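PDB 2YGL: blood group a-and b-cleaving endo-beta-galactosidase from Streptococcus pneumoniae, which cleaves blood group A and B antigens as a family 98 glycoside hydrolase, whose tandem CBM51 modules, the part crystallised here, probably bind carbohydrate. Local coordinates for residues A[113-118]-A[135-140]; A[207-212]-A[219-224]; A[234-239]-A[271-276]; A[286-291]-A[296-301]; A[302-307]-A[313-318]. All blocks are in the same frame, centred on the assembly; numbering follows the deposited sequence.

Contact 1: residues A[113-118]-A[135-140]; sequences KVVYSS and ISVTIP
I135 lies across the face of the Y116 ring, its side chain running at about a right angle to that of the tyrosine. Its CG1 sits 3.7 Å from the Y116 ring centroid and only 7° off the normal, a CH-pi contact placed squarely over the middle. From there the isoleucine branches over two parts of the residue: CD1 stays over the same face, above the CD1-CE1 bond, 3.6 Å from Y116 CE1, while CG2 comes down near Y116 CG and CB. V137 continues the same surface, with its CG1 4.0 Å from Y116 CB and 3.4 Å from the backbone O of V115. At the far end the V115 and V137 CG2 methyls meet at 4.2 Å. With CG anti to the backbone N (chi1 169°), the Y116 ring is carried out against I135. Behind this first shell, a classic beta bulge, in which V115 and Y116 both face I108 of strand 105-110, lets these neighbours in sequence both point toward strand 133-138. Strands 113-117 and 133-138 pass 7.6 Å apart at 151°, too far for backbone pairing, and each belongs to a different sheet. Strand 113-117 is the outermost one beside strand 105-110, whereas 133-138 pairs with strand 82-87, whose I87 also touches Y116. This is face-to-face packing of two sheets in a beta-sandwich, in the first of the two modules. With no hydrogen bond between the segments, they are probably joined by shape and dispersion, the aromatic face taking up the branched aliphatic chain.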
# COMPACT_ATOMS: atom_id res chain seq x y z
N LYS A 113 -17.63 -4.70 -14.39
CA LYS A 113 -17.62 -3.38 -15.02
C LYS A 113 -16.58 -3.29 -16.13
O LYS A 113 -15.40 -3.53 -15.91
CB LYS A 113 -17.34 -2.29 -13.97
CG LYS A 113 -18.57 -1.58 -13.41
CD LYS A 113 -19.34 -2.45 -12.43
CE LYS A 113 -20.43 -1.65 -11.75
NZ LYS A 113 -21.25 -2.51 -10.85
N VAL A 114 -17.04 -2.93 -17.33
CA VAL A 114 -16.13 -2.67 -18.45
C VAL A 114 -15.35 -1.39 -18.16
O VAL A 114 -15.92 -0.30 -18.10
CB VAL A 114 -16.89 -2.54 -19.80
CG1 VAL A 114 -15.95 -2.14 -20.93
CG2 VAL A 114 -17.61 -3.84 -20.14
N VAL A 115 -14.04 -1.54 -17.96
CA VAL A 115 -13.18 -0.40 -17.63
C VAL A 115 -12.38 0.10 -18.84
O VAL A 115 -11.83 1.20 -18.82
CB VAL A 115 -12.26 -0.67 -16.41
CG1 VAL A 115 -13.10 -0.75 -15.13
CG2 VAL A 115 -11.43 -1.93 -16.60
N TYR A 116 -12.33 -0.73 -19.88
CA TYR A 116 -11.80 -0.33 -21.18
C TYR A 116 -12.50 -1.10 -22.30
O TYR A 116 -12.75 -2.30 -22.18
CB TYR A 116 -10.28 -0.54 -21.27
CG TYR A 116 -9.75 -0.37 -22.68
CD1 TYR A 116 -9.70 -1.46 -23.56
CD2 TYR A 116 -9.31 0.86 -23.15
CE1 TYR A 116 -9.23 -1.31 -24.86
CE2 TYR A 116 -8.84 1.02 -24.45
CZ TYR A 116 -8.80 -0.07 -25.30
OH TYR A 116 -8.34 0.07 -26.58
N SER A 117 -12.80 -0.39 -23.38
CA SER A 117 -13.30 -1.01 -24.60
C SER A 117 -12.63 -0.37 -25.81
O SER A 117 -12.51 0.85 -25.89
CB SER A 117 -14.82 -0.86 -24.71
OG SER A 117 -15.30 -1.50 -25.88
N SER A 118 -12.19 -1.21 -26.75
CA SER A 118 -11.55 -0.74 -27.98
C SER A 118 -12.55 -0.11 -28.96
O SER A 118 -12.14 0.49 -29.96
CB SER A 118 -10.79 -1.89 -28.66
OG SER A 118 -11.67 -2.94 -29.04
N ILE A 135 -3.32 0.52 -23.16
CA ILE A 135 -4.35 0.59 -22.13
C ILE A 135 -3.71 0.97 -20.79
O ILE A 135 -2.71 0.38 -20.38
CB ILE A 135 -5.12 -0.75 -21.96
CG1 ILE A 135 -5.75 -1.19 -23.29
CG2 ILE A 135 -6.18 -0.64 -20.87
CD1 ILE A 135 -6.31 -2.60 -23.26
N SER A 136 -4.30 1.96 -20.13
CA SER A 136 -3.94 2.30 -18.76
C SER A 136 -5.21 2.63 -17.98
O SER A 136 -5.81 3.69 -18.17
CB SER A 136 -2.95 3.46 -18.72
OG SER A 136 -2.39 3.61 -17.43
N VAL A 137 -5.63 1.70 -17.13
CA VAL A 137 -6.84 1.87 -16.33
C VAL A 137 -6.56 1.82 -14.83
O VAL A 137 -5.68 1.08 -14.38
CB VAL A 137 -7.95 0.83 -16.69
CG1 VAL A 137 -8.55 1.13 -18.05
CG2 VAL A 137 -7.41 -0.60 -16.63
N THR A 138 -7.31 2.62 -14.08
CA THR A 138 -7.22 2.62 -12.62
C THR A 138 -7.99 1.42 -12.06
O THR A 138 -9.07 1.08 -12.54
CB THR A 138 -7.79 3.93 -12.02
OG1 THR A 138 -7.26 5.06 -12.73
CG2 THR A 138 -7.43 4.07 -10.55
N ILE A 139 -7.40 0.77 -11.07
CA ILE A 139 -8.04 -0.34 -10.37
C ILE A 139 -8.59 0.16 -9.03
O ILE A 139 -7.84 0.77 -8.25
CB ILE A 139 -7.05 -1.52 -10.17
CG1 ILE A 139 -6.78 -2.20 -11.51
CG2 ILE A 139 -7.59 -2.53 -9.16
CD1 ILE A 139 -5.58 -3.13 -11.50
N PRO A 140 -9.89 -0.07 -8.77
CA PRO A 140 -10.50 0.31 -7.49
C PRO A 140 -9.87 -0.46 -6.33
O PRO A 140 -9.50 -1.62 -6.50
CB PRO A 140 -11.97 -0.10 -7.66
CG PRO A 140 -12.18 -0.18 -9.14
CD PRO A 140 -10.88 -0.67 -9.68

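Contact 2: residues A[207-212]-A[219-224]; sequences KSKTVQ and PGNNGS
The flat side-chain amide of N221 lies between K209 and Q212: K209 CB and CG cover one face, with CB 3.4 Å from N221 OD1, and the Q212 side chain lies against the opposite face, its CG 3.6 Å from N221 ND2. T210 O meets the amide edge, while T210 N comes to OD1 tilted 27° from its carbonyl plane. This asparagine closes helix 217-221, which ends in a Schellman motif with G223 at positive phi, so the contact ties a helix C-terminus to the loop leading into strand 212-213. The two T210 bonds form a matched pair. Its backbone N gives a hydrogen to N221 OD1 over 2.9 Å at 165°, and N221 ND2 returns one to T210 O, also 2.9 Å. The asparagine thus stands in for a peptide group beside the T210 backbone, and the pairing fixes which end of its amide is oxygen. N221 ND2 also bonds to F217 O, one turn back in the helix, so both of its hydrogens can be used. Extended beyond CG, K209 runs past N221 CB toward solvent, on the surface of the module. There its amine and N222 are linked by water rather than directly: one water accepts from K209 NZ at 2.7 Å and donates to N222 OD1 at 3.0 Å, while a second bridges the same two atoms, its bond to the asparagine weak.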
# COMPACT_ATOMS: atom_id res chain seq x y z
N LYS A 207 13.28 17.76 38.73
CA LYS A 207 13.78 18.22 37.44
C LYS A 207 15.17 17.70 37.08
O LYS A 207 15.72 18.03 36.03
CB LYS A 207 13.70 19.76 37.33
CG LYS A 207 12.27 20.32 37.35
CD LYS A 207 11.36 19.65 36.31
CE LYS A 207 9.91 20.09 36.46
NZ LYS A 207 8.98 19.23 35.66
N SER A 208 15.74 16.87 37.95
CA SER A 208 16.96 16.13 37.62
C SER A 208 16.61 14.89 36.79
O SER A 208 17.47 14.32 36.13
CB SER A 208 17.72 15.73 38.89
OG SER A 208 16.99 14.77 39.64
N LYS A 209 15.34 14.49 36.84
CA LYS A 209 14.84 13.40 36.00
C LYS A 209 14.63 13.87 34.56
O LYS A 209 14.41 15.05 34.31
CB LYS A 209 13.55 12.81 36.58
CG LYS A 209 13.77 12.11 37.92
CD LYS A 209 12.50 11.47 38.44
CE LYS A 209 12.76 10.78 39.77
NZ LYS A 209 11.52 10.19 40.34
N THR A 210 14.72 12.93 33.62
CA THR A 210 14.57 13.25 32.20
C THR A 210 13.62 12.29 31.50
O THR A 210 13.44 11.14 31.92
CB THR A 210 15.94 13.24 31.46
OG1 THR A 210 16.59 11.99 31.68
CG2 THR A 210 16.84 14.37 31.94
N VAL A 211 12.99 12.77 30.43
CA VAL A 211 12.21 11.94 29.51
C VAL A 211 13.08 10.74 29.11
O VAL A 211 14.27 10.90 28.82
CB VAL A 211 11.72 12.76 28.28
CG1 VAL A 211 11.18 11.86 27.17
CG2 VAL A 211 10.65 13.77 28.72
N GLN A 212 12.50 9.55 29.12
CA GLN A 212 13.26 8.32 28.95
C GLN A 212 13.16 7.75 27.54
O GLN A 212 12.10 7.80 26.91
CB GLN A 212 12.83 7.28 29.98
CG GLN A 212 13.21 7.62 31.42
CD GLN A 212 14.72 7.68 31.65
OE1 GLN A 212 15.29 8.75 31.85
NE2 GLN A 212 15.37 6.52 31.60
N PRO A 219 10.48 4.05 36.09
CA PRO A 219 11.49 2.99 36.17
C PRO A 219 12.81 3.37 35.50
O PRO A 219 13.88 3.06 36.03
CB PRO A 219 10.82 1.81 35.45
CG PRO A 219 9.37 2.05 35.65
CD PRO A 219 9.20 3.53 35.56
N GLY A 220 12.74 4.05 34.35
CA GLY A 220 13.93 4.52 33.65
C GLY A 220 14.79 5.46 34.48
O GLY A 220 16.01 5.30 34.56
N ASN A 221 14.14 6.44 35.11
CA ASN A 221 14.84 7.36 36.01
C ASN A 221 15.28 6.72 37.34
O ASN A 221 16.08 7.30 38.08
CB ASN A 221 13.99 8.62 36.26
CG ASN A 221 13.99 9.57 35.08
OD1 ASN A 221 14.98 10.26 34.82
ND2 ASN A 221 12.88 9.62 34.36
N ASN A 222 14.75 5.54 37.64
CA ASN A 222 15.18 4.78 38.82
C ASN A 222 16.32 3.79 38.52
O ASN A 222 16.76 3.06 39.42
CB ASN A 222 13.99 4.05 39.46
CG ASN A 222 13.08 4.98 40.25
OD1 ASN A 222 13.44 6.12 40.56
ND2 ASN A 222 11.90 4.49 40.60
N GLY A 223 16.77 3.76 37.27
CA GLY A 223 17.90 2.93 36.87
C GLY A 223 17.55 1.63 36.17
O GLY A 223 18.44 0.88 35.77
N SER A 224 16.26 1.35 36.04
CA SER A 224 15.80 0.13 35.36
C SER A 224 15.68 0.33 33.86
O SER A 224 15.37 1.43 33.38
CB SER A 224 14.48 -0.35 35.95
OG SER A 224 14.66 -0.81 37.28
O HOH W 1 12.01 7.66 38.83
O HOH W 2 11.72 8.09 42.10

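Contact 3: residues A[234-239]-A[271-276]; sequences GKEVEF and IDRSAN
E236 crosses R273 obliquely, its OE2 lying alongside the arginine from CB to the guanidinium group. The anchor is a salt bridge: R273 NE donates to E236 OE2 over 2.8 Å, almost straight at 174°. The oxygen lies in the plane of the guanidinium group, at its edge, and is met on its anti side; the two planes stand 76° apart, so this is a single-bond grip and not a flat two-pronged pairing. A water adds a second link. It accepts from R273 NH2 at 2.8 Å and donates to E236 OE2 at 3.1 Å, joining the carboxylate to a second nitrogen of the arginine. The bends at chi2 and chi3 fold the arginine chain so that its CG and NE both come against E236 OE2, R273 CG at 3.4 Å. Opposite charge probably steadies both chains, though the pair lies at the surface, where solvent would weaken the attraction. What sets R273 in place is the turn it occupies. D272 OD1 accepts from S274 N at 3.0 Å and from S274 OG at 2.8 Å, the two donors arriving from opposite faces of the carboxylate, and A275 N closes on D272 O. On the other oxygen, D272 OD2 takes the backbone N of K229, in the strand that pairs with 235-239; the side chains of E236 and R273 both touch K229. The salt bridge therefore joins a small two-stranded hairpin to a type I beta turn that is opened by an Asx turn.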
# COMPACT_ATOMS: atom_id res chain seq x y z
N GLY A 234 -6.65 -5.32 24.62
CA GLY A 234 -6.81 -6.02 25.90
C GLY A 234 -5.69 -6.99 26.26
O GLY A 234 -5.84 -7.79 27.19
N LYS A 235 -4.57 -6.91 25.55
CA LYS A 235 -3.43 -7.79 25.79
C LYS A 235 -2.15 -6.98 25.99
O LYS A 235 -1.86 -6.07 25.21
CB LYS A 235 -3.26 -8.76 24.61
CG LYS A 235 -2.69 -10.13 24.99
CD LYS A 235 -3.77 -11.04 25.59
CE LYS A 235 -3.45 -12.51 25.37
NZ LYS A 235 -2.17 -12.94 25.99
N GLU A 236 -1.39 -7.33 27.02
CA GLU A 236 -0.14 -6.63 27.34
C GLU A 236 0.95 -6.96 26.32
O GLU A 236 1.22 -8.13 26.03
CB GLU A 236 0.34 -6.96 28.75
CG GLU A 236 -0.50 -6.32 29.86
CD GLU A 236 0.17 -6.35 31.23
OE1 GLU A 236 1.00 -7.24 31.48
OE2 GLU A 236 -0.16 -5.48 32.07
N VAL A 237 1.55 -5.91 25.76
CA VAL A 237 2.58 -6.04 24.73
C VAL A 237 3.76 -5.11 25.03
O VAL A 237 3.57 -3.91 25.27
CB VAL A 237 2.03 -5.73 23.31
CG1 VAL A 237 3.11 -5.89 22.24
CG2 VAL A 237 0.84 -6.63 22.98
N GLU A 238 4.97 -5.67 25.02
CA GLU A 238 6.19 -4.89 25.21
C GLU A 238 6.68 -4.28 23.90
O GLU A 238 6.54 -4.89 22.84
CB GLU A 238 7.30 -5.74 25.81
CG GLU A 238 7.12 -6.08 27.27
CD GLU A 238 8.33 -6.76 27.86
OE1 GLU A 238 8.77 -7.78 27.30
OE2 GLU A 238 8.84 -6.28 28.90
N PHE A 239 7.26 -3.09 23.99
CA PHE A 239 7.85 -2.42 22.84
C PHE A 239 9.36 -2.30 23.01
O PHE A 239 9.85 -1.90 24.07
CB PHE A 239 7.22 -1.04 22.63
CG PHE A 239 5.86 -1.08 22.00
CD1 PHE A 239 4.72 -1.28 22.77
CD2 PHE A 239 5.72 -0.93 20.62
CE1 PHE A 239 3.46 -1.33 22.19
CE2 PHE A 239 4.46 -0.98 20.03
CZ PHE A 239 3.33 -1.17 20.82
N ILE A 271 -0.96 4.54 28.52
CA ILE A 271 -0.33 4.59 29.84
C ILE A 271 0.43 3.29 30.10
O ILE A 271 -0.12 2.19 29.95
CB ILE A 271 -1.38 4.84 30.94
CG1 ILE A 271 -2.04 6.21 30.72
CG2 ILE A 271 -0.75 4.77 32.33
CD1 ILE A 271 -3.47 6.28 31.19
N ASP A 272 1.70 3.41 30.48
CA ASP A 272 2.55 2.24 30.73
C ASP A 272 1.97 1.39 31.85
O ASP A 272 1.45 1.91 32.84
CB ASP A 272 3.99 2.64 31.05
CG ASP A 272 4.96 1.48 30.93
OD1 ASP A 272 5.13 0.73 31.91
OD2 ASP A 272 5.54 1.30 29.83
N ARG A 273 2.06 0.07 31.68
CA ARG A 273 1.49 -0.89 32.62
C ARG A 273 2.08 -0.78 34.04
O ARG A 273 1.44 -1.19 35.01
CB ARG A 273 1.64 -2.33 32.09
CG ARG A 273 1.04 -2.57 30.69
CD ARG A 273 -0.43 -2.17 30.60
NE ARG A 273 -1.29 -3.03 31.42
CZ ARG A 273 -2.51 -2.70 31.84
NH1 ARG A 273 -3.05 -1.52 31.52
NH2 ARG A 273 -3.20 -3.55 32.58
N SER A 274 3.28 -0.21 34.14
CA SER A 274 3.98 -0.07 35.42
C SER A 274 3.49 1.12 36.24
O SER A 274 3.90 1.29 37.39
CB SER A 274 5.48 0.05 35.18
OG SER A 274 5.81 1.27 34.52
N ALA A 275 2.63 1.95 35.65
CA ALA A 275 2.15 3.16 36.31
C ALA A 275 1.29 2.87 37.54
O ALA A 275 0.61 1.84 37.60
CB ALA A 275 1.37 4.03 35.33
N ASN A 276 1.35 3.78 38.51
CA ASN A 276 0.44 3.76 39.64
C ASN A 276 -0.97 4.09 39.16
O ASN A 276 -1.19 5.11 38.51
CB ASN A 276 0.87 4.77 40.70
CG ASN A 276 2.12 4.34 41.46
OD1 ASN A 276 3.01 5.14 41.72
ND2 ASN A 276 2.18 3.06 41.81
O HOH W 3 -2.96 -6.28 33.17

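Contact 4: residues A[286-291]-A[296-301]; sequences QKFEVV and VIYSSD
The beta hairpin of strands 285-292 and 295-299 forms this contact, its antiparallel pairing interrupted by a classic bulge. I297 and Y298 both face V290, and V290 O takes both backbone hydrogens: 2.9 Å from I297 N and 3.2 Å from Y298 N. V290 N returns a bond to Y298 O at 3.0 Å. The bulge moves the register by one residue, so E289 pairs with S299 but V291 with V296. V290 packs on both bulge residues, its CB 3.9 Å from Y298 CB and its CG1 4.0 Å from I297 CG1. Where the hairpin opens, S300 carries the pairing on with its side chain. S300 OG, held between its N and carbonyl carbon (chi1 65°), accepts from F288 N at 2.8 Å, while S300 N donates to F288 O; a water links the same hydroxyl to Q286 O. On the E289 and S299 face, the extended K287 runs beside D301, a water joining its NZ to D301 OD2; the lysine bonds E289 OE2 only weakly and makes a cation-pi contact with Y333, whose hydroxyl bonds E289 OE1. V290 and Y298 instead face V317 in the other sheet. It is a bulged hairpin at the edge of a beta-sandwich sheet.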
# COMPACT_ATOMS: atom_id res chain seq x y z
N GLN A 286 -5.63 13.32 29.83
CA GLN A 286 -6.68 14.12 29.19
C GLN A 286 -6.64 14.03 27.66
O GLN A 286 -7.67 13.78 27.03
CB GLN A 286 -6.64 15.57 29.66
CG GLN A 286 -8.02 16.25 29.61
CD GLN A 286 -9.04 15.58 30.53
OE1 GLN A 286 -8.85 15.52 31.75
NE2 GLN A 286 -10.12 15.08 29.95
N LYS A 287 -5.46 14.24 27.08
CA LYS A 287 -5.27 14.17 25.63
C LYS A 287 -3.80 14.13 25.22
O LYS A 287 -2.92 14.52 26.00
CB LYS A 287 -5.98 15.34 24.92
CG LYS A 287 -5.52 16.72 25.37
CD LYS A 287 -6.08 17.84 24.51
CE LYS A 287 -5.70 19.18 25.10
NZ LYS A 287 -6.15 20.33 24.26
N PHE A 288 -3.55 13.66 24.00
CA PHE A 288 -2.22 13.69 23.39
C PHE A 288 -2.29 14.40 22.04
O PHE A 288 -3.20 14.13 21.25
CB PHE A 288 -1.66 12.28 23.22
CG PHE A 288 -0.35 12.22 22.48
CD1 PHE A 288 0.84 12.55 23.13
CD2 PHE A 288 -0.30 11.84 21.14
CE1 PHE A 288 2.06 12.50 22.45
CE2 PHE A 288 0.91 11.79 20.46
CZ PHE A 288 2.10 12.12 21.11
N GLU A 289 -1.33 15.28 21.78
CA GLU A 289 -1.29 16.05 20.53
C GLU A 289 0.03 15.89 19.78
O GLU A 289 1.10 15.87 20.39
CB GLU A 289 -1.49 17.53 20.81
CG GLU A 289 -2.90 17.93 21.22
CD GLU A 289 -2.98 19.39 21.62
OE1 GLU A 289 -1.92 20.02 21.88
OE2 GLU A 289 -4.10 19.93 21.67
N VAL A 290 -0.07 15.78 18.46
CA VAL A 290 1.09 15.94 17.58
C VAL A 290 0.95 17.31 16.91
O VAL A 290 -0.07 17.60 16.27
CB VAL A 290 1.20 14.82 16.53
CG1 VAL A 290 2.45 15.00 15.67
CG2 VAL A 290 1.21 13.45 17.20
N VAL A 291 1.97 18.14 17.08
CA VAL A 291 1.91 19.54 16.65
C VAL A 291 3.03 19.84 15.66
O VAL A 291 4.21 19.68 15.98
CB VAL A 291 1.98 20.51 17.86
CG1 VAL A 291 1.67 21.93 17.44
CG2 VAL A 291 1.01 20.07 18.97
N VAL A 296 -1.80 21.90 15.49
CA VAL A 296 -2.21 20.55 15.87
C VAL A 296 -2.62 19.77 14.63
O VAL A 296 -3.56 20.15 13.93
CB VAL A 296 -3.37 20.58 16.91
CG1 VAL A 296 -3.88 19.18 17.20
CG2 VAL A 296 -2.91 21.25 18.21
N ILE A 297 -1.89 18.69 14.35
CA ILE A 297 -2.19 17.83 13.20
C ILE A 297 -2.75 16.47 13.64
O ILE A 297 -3.25 15.71 12.81
CB ILE A 297 -0.97 17.65 12.25
CG1 ILE A 297 0.23 17.05 13.00
CG2 ILE A 297 -0.62 18.98 11.58
CD1 ILE A 297 1.32 16.50 12.09
N TYR A 298 -2.63 16.18 14.93
CA TYR A 298 -3.33 15.06 15.56
C TYR A 298 -3.76 15.42 16.99
O TYR A 298 -2.99 15.99 17.75
CB TYR A 298 -2.48 13.79 15.60
CG TYR A 298 -3.17 12.68 16.39
CD1 TYR A 298 -4.05 11.80 15.76
CD2 TYR A 298 -2.98 12.55 17.77
CE1 TYR A 298 -4.70 10.81 16.47
CE2 TYR A 298 -3.63 11.56 18.49
CZ TYR A 298 -4.49 10.69 17.83
OH TYR A 298 -5.14 9.71 18.54
N SER A 299 -5.00 15.06 17.33
CA SER A 299 -5.49 15.15 18.70
C SER A 299 -6.27 13.89 19.07
O SER A 299 -7.10 13.41 18.29
CB SER A 299 -6.38 16.38 18.88
OG SER A 299 -6.73 16.54 20.24
N SER A 300 -5.99 13.35 20.25
CA SER A 300 -6.62 12.12 20.72
C SER A 300 -8.08 12.31 21.15
O SER A 300 -8.82 11.33 21.31
CB SER A 300 -5.82 11.50 21.86
OG SER A 300 -5.80 12.34 23.00
N ASP A 301 -8.51 13.57 21.31
CA ASP A 301 -9.86 13.84 21.82
C ASP A 301 -10.98 13.76 20.77
O ASP A 301 -12.15 14.01 21.09
CB ASP A 301 -9.92 15.15 22.63
CG ASP A 301 -9.34 16.34 21.89
OD1 ASP A 301 -9.32 16.34 20.64
OD2 ASP A 301 -8.93 17.29 22.58
O HOH W 4 -8.10 12.33 24.53
O HOH W 5 -8.07 19.68 22.55
O HOH W 6 -6.29 19.24 20.58

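Contact 5: residues A[302-307]-A[313-318]; sequences SKYPKG and SAFLVD
The Y304 hydroxyl and the backbone O of S313 share one water. It lies 2.6 Å from Y304 OH, in the plane of the ring and at its edge, and donates to S313 O over 2.9 Å. The two protein oxygens stand 4.1 Å apart, so the water spans a gap that the phenol does not close by itself. Next to this polar link the side chains of Y304 and F315 slide past each other in opposite directions. Their nearest atoms are Y304 CE2 and F315 CD1, 4.0 Å apart, with ring centroids 5.9 Å apart and planes inclined at 41°, an oblique pair. In F315, chi1 of 52° puts CG between the backbone N and carbonyl carbon, and brings the CD1 side of the ring to Y304 while the rest runs on past it. K303 adds a lighter touch, its CE 4.2 Å from F315 CB, the aliphatic part of the lysine lying near the root of the phenylalanine. Y304 also opens a type I beta turn, G307 N bonding to Y304 O at 3.1 Å, and the ring is thus carried by a defined bend. In the fold, the loop 302-307 leaves strand 295-299 and covers the beginning of strand 315-320. F315 touches S300 and Y298 and packs on V269 of its partner strand 262-271, while A314 bonds through its backbone to L231 in strand 228-232.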
# COMPACT_ATOMS: atom_id res chain seq x y z
N SER A 302 -10.63 13.42 19.53
CA SER A 302 -11.63 13.10 18.52
C SER A 302 -12.12 11.68 18.78
O SER A 302 -13.33 11.43 18.85
CB SER A 302 -11.05 13.21 17.11
OG SER A 302 -10.24 14.37 16.97
N LYS A 303 -11.17 10.77 18.94
CA LYS A 303 -11.45 9.37 19.26
C LYS A 303 -11.82 9.20 20.74
O LYS A 303 -12.71 8.42 21.07
CB LYS A 303 -10.24 8.50 18.91
CG LYS A 303 -10.45 6.99 19.03
CD LYS A 303 -9.14 6.24 18.75
CE LYS A 303 -9.28 4.74 18.94
NZ LYS A 303 -10.13 4.11 17.89
N TYR A 304 -11.13 9.94 21.61
CA TYR A 304 -11.37 9.88 23.05
C TYR A 304 -11.70 11.25 23.65
O TYR A 304 -10.85 11.87 24.29
CB TYR A 304 -10.18 9.25 23.78
CG TYR A 304 -10.05 7.76 23.57
CD1 TYR A 304 -10.89 6.87 24.24
CD2 TYR A 304 -9.11 7.23 22.68
CE1 TYR A 304 -10.79 5.50 24.04
CE2 TYR A 304 -9.00 5.86 22.48
CZ TYR A 304 -9.85 5.00 23.17
OH TYR A 304 -9.76 3.64 22.98
N PRO A 305 -12.96 11.71 23.48
CA PRO A 305 -13.37 13.06 23.87
C PRO A 305 -13.41 13.32 25.38
O PRO A 305 -13.52 14.47 25.80
CB PRO A 305 -14.77 13.19 23.26
CG PRO A 305 -15.28 11.80 23.19
CD PRO A 305 -14.08 10.95 22.89
N LYS A 306 -13.33 12.26 26.18
CA LYS A 306 -13.31 12.39 27.64
C LYS A 306 -12.00 11.85 28.22
O LYS A 306 -11.91 11.58 29.43
CB LYS A 306 -14.51 11.65 28.26
CG LYS A 306 -15.87 12.24 27.91
CD LYS A 306 -16.99 11.30 28.35
CE LYS A 306 -18.34 11.74 27.81
NZ LYS A 306 -18.92 12.86 28.59
N GLY A 307 -10.99 11.71 27.37
CA GLY A 307 -9.67 11.23 27.80
C GLY A 307 -9.57 9.72 27.88
O GLY A 307 -10.50 9.00 27.51
N SER A 313 -7.11 0.62 26.08
CA SER A 313 -6.20 0.07 25.07
C SER A 313 -5.45 1.20 24.37
O SER A 313 -6.05 2.22 24.01
CB SER A 313 -6.96 -0.77 24.04
OG SER A 313 -7.21 -2.07 24.52
N ALA A 314 -4.14 1.02 24.21
CA ALA A 314 -3.30 2.01 23.54
C ALA A 314 -3.77 2.21 22.11
O ALA A 314 -4.10 1.25 21.42
CB ALA A 314 -1.83 1.57 23.58
N PHE A 315 -3.81 3.47 21.67
CA PHE A 315 -4.29 3.79 20.32
C PHE A 315 -3.14 4.05 19.34
O PHE A 315 -2.08 4.53 19.74
CB PHE A 315 -5.28 4.97 20.34
CG PHE A 315 -4.78 6.19 21.06
CD1 PHE A 315 -5.02 6.36 22.42
CD2 PHE A 315 -4.10 7.19 20.37
CE1 PHE A 315 -4.57 7.49 23.09
CE2 PHE A 315 -3.65 8.33 21.04
CZ PHE A 315 -3.88 8.48 22.40
N LEU A 316 -3.38 3.73 18.07
CA LEU A 316 -2.39 3.97 17.02
C LEU A 316 -2.49 5.40 16.51
O LEU A 316 -3.56 5.85 16.09
CB LEU A 316 -2.56 2.98 15.86
CG LEU A 316 -1.62 3.12 14.65
CD1 LEU A 316 -0.14 3.00 15.03
CD2 LEU A 316 -1.97 2.12 13.56
N VAL A 317 -1.37 6.12 16.59
CA VAL A 317 -1.25 7.44 15.98
C VAL A 317 -0.44 7.28 14.70
O VAL A 317 0.73 6.87 14.73
CB VAL A 317 -0.57 8.46 16.92
CG1 VAL A 317 -0.36 9.79 16.20
CG2 VAL A 317 -1.41 8.67 18.17
N ASP A 318 -1.07 7.60 13.57
CA ASP A 318 -0.43 7.51 12.27
C ASP A 318 -0.85 8.72 11.45
O ASP A 318 -1.94 8.75 10.88
CB ASP A 318 -0.83 6.20 11.57
CG ASP A 318 -0.13 6.00 10.23
OD1 ASP A 318 0.54 6.93 9.74
OD2 ASP A 318 -0.26 4.90 9.67
O HOH W 7 -7.63 2.92 21.72

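In the fold
Contact 1 lies in the first module and the other four in the second, about 41 Å from contact 1 to contact 4 between centres. Contacts 2 and 3 are surface links, built on polar pairs and bridging waters, and touch where P219 packs on S274. Contacts 1, 4 and 5 are partly buried. Contact 4 holds one sheet edge by backbone bonds; contact 1, at the equivalent edge strand of the other module, joins two sheets through apolar side chains alone. Contact 5 follows contact 4 directly, F315 packing on Y298 and S300, and mixes ring packing with a water. It also meets contact 3, where S313 OG probably bonds to G234 N.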